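Local coordinates for type II secretion system protein H (Vibrio cholerae, PDB 4DQ9) that forms part of the pseudopilus tip complex that recognises and binds substrates of the type II secretion system, such as proteases and toxins, at residues 85-88 with 89-93. Sequence-based numbering, arbitrary orientation.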
loop_
_atom_site.group_PDB
_atom_site.type_symbol
_atom_site.label_atom_id
_atom_site.label_comp_id
_atom_site.label_asym_id
_atom_site.label_seq_id
_atom_site.Cartn_x
_atom_site.Cartn_y
_atom_site.Cartn_z
ATOM N N ASP A 85 -1.801 20.286 9.401
ATOM C CA ASP A 85 -2.399 21.021 10.538
ATOM C C ASP A 85 -1.802 22.426 10.594
ATOM O O ASP A 85 -0.952 22.765 9.809
ATOM C CB ASP A 85 -2.241 20.233 11.840
ATOM C CG ASP A 85 -0.853 20.036 12.260
ATOM O OD1 ASP A 85 -0.084 20.979 12.399
ATOM O OD2 ASP A 85 -0.476 18.881 12.543
ATOM N N ASP A 86 -2.300 23.274 11.520
ATOM C CA ASP A 86 -1.902 24.634 11.645
ATOM C C ASP A 86 -0.588 24.909 12.360
ATOM O O ASP A 86 -0.155 26.036 12.401
ATOM C CB ASP A 86 -2.974 25.367 12.460
ATOM C CG ASP A 86 -4.148 25.727 11.661
ATOM O OD1 ASP A 86 -4.104 25.666 10.411
ATOM O OD2 ASP A 86 -5.124 26.178 12.301
ATOM N N ARG A 87 0.018 23.932 12.993
ATOM C CA ARG A 87 1.229 24.196 13.705
ATOM C C ARG A 87 2.295 24.743 12.833
ATOM O O ARG A 87 2.386 24.406 11.607
ATOM C CB ARG A 87 1.773 22.935 14.348
ATOM C CG ARG A 87 0.911 22.420 15.425
ATOM C CD ARG A 87 1.355 21.143 16.095
ATOM N NE ARG A 87 1.290 20.045 15.148
ATOM C CZ ARG A 87 1.606 18.808 15.436
ATOM N NH1 ARG A 87 1.981 18.488 16.672
ATOM N NH2 ARG A 87 1.491 17.880 14.482
ATOM N N LEU A 88 3.144 25.512 13.403
ATOM C CA LEU A 88 4.359 25.995 12.666
ATOM C C LEU A 88 5.306 24.861 12.414
ATOM O O LEU A 88 6.005 24.861 11.420
ATOM C CB LEU A 88 4.971 27.169 13.365
ATOM C CG LEU A 88 4.061 28.411 13.644
ATOM C CD1 LEU A 88 4.909 29.513 14.121
ATOM C CD2 LEU A 88 3.289 28.793 12.395
ATOM N N PHE A 89 5.318 23.917 13.347
ATOM C CA PHE A 89 6.147 22.743 13.205
ATOM C C PHE A 89 5.556 21.632 14.104
ATOM O O PHE A 89 4.952 21.886 15.165
ATOM C CB PHE A 89 7.608 23.048 13.515
ATOM C CG PHE A 89 7.876 23.483 14.930
ATOM C CD1 PHE A 89 8.088 22.567 15.957
ATOM C CD2 PHE A 89 8.010 24.811 15.233
ATOM C CE1 PHE A 89 8.419 22.933 17.202
ATOM C CE2 PHE A 89 8.356 25.214 16.501
ATOM C CZ PHE A 89 8.565 24.268 17.530
ATOM N N ASN A 90 5.825 20.405 13.703
ATOM C CA ASN A 90 5.505 19.226 14.522
ATOM C C ASN A 90 6.690 19.003 15.455
ATOM O O ASN A 90 7.780 18.723 14.973
ATOM C CB ASN A 90 5.303 18.041 13.570
ATOM C CG ASN A 90 5.038 16.715 14.325
ATOM O OD1 ASN A 90 5.365 16.603 15.503
ATOM N ND2 ASN A 90 4.450 15.756 13.644
ATOM N N PRO A 91 6.494 19.155 16.784
ATOM C CA PRO A 91 7.635 19.028 17.648
ATOM C C PRO A 91 8.358 17.708 17.403
ATOM O O PRO A 91 9.593 17.661 17.372
ATOM C CB PRO A 91 7.040 19.142 19.061
ATOM C CG PRO A 91 5.715 19.796 18.864
ATOM C CD PRO A 91 5.298 19.529 17.515
ATOM N N GLY A 92 7.631 16.641 17.170
ATOM C CA GLY A 92 8.363 15.351 16.955
ATOM C C GLY A 92 9.158 15.209 15.642
ATOM O O GLY A 92 10.111 14.429 15.550
ATOM N N SER A 93 8.740 15.898 14.590
ATOM C CA SER A 93 9.375 15.766 13.275
ATOM C C SER A 93 10.714 16.564 13.116
ATOM O O SER A 93 11.404 16.417 12.087
ATOM C CB SER A 93 8.399 16.240 12.204
ATOM O OG SER A 93 8.539 17.628 12.145
HETATM O O HOH W 1 2.756 15.612 17.460
#
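Asp-85 OD1 is gripped twice by Arg-87, the residue whose guanidinium goes on to lie against Asn-90. The backbone N of Arg-87 reaches Asp-85 OD1 on its anti side at 3.0 Å, closing an Asx turn. From above the carboxylate plane, NE of Arg-87 approaches the same Asp-85 OD1 at 3.2 Å in a nearly straight bond (166° at the hydrogen). The second carboxylate oxygen, Asp-85 OD2, takes NH2 of Arg-87 on its syn side at 2.9 Å, which completes a side-on salt bridge with one nitrogen to each oxygen. A bend at chi3 (-66°) in an otherwise extended portion of the Arg-87 chain turns the guanidinium to this position.

Held in this way, the flat group is laid alongside the next part of the loop. CA of Asn-90 sits over the centre of one guanidinium face, 4.0 Å above it, and the Asn-90 side chain runs beside that of Arg-87 in the same direction, its amide plane inclined by 30°. NH2 of Arg-87 comes within 3.7 Å of CG of Asn-90, while NH1 of Arg-87 approaches Pro-91 CD obliquely at 3.6 Å. A water in the guanidinium plane accepts from NH1 and donates weakly to Asn-90 OD1. That oxygen also receives a weak bond from Gly-92 N, inside the turn of residues 90-93 that a weak bond from Ser-93 N to Asn-90 O closes, and ND2 of Asn-90 is hydrogen-bonded to Asp-38 in the loop between strands 31-36 and 41-48.

The example illustrates how a short stretch of a long surface loop, here part of the connection between strands 71-77 and 115-117, can be organised locally: the carboxylate probably offsets the arginine charge and limits rotation of the guanidinium, whose link to the asparagine rests on packing over the guanidinium face and a water bridge that is weak on the asparagine side.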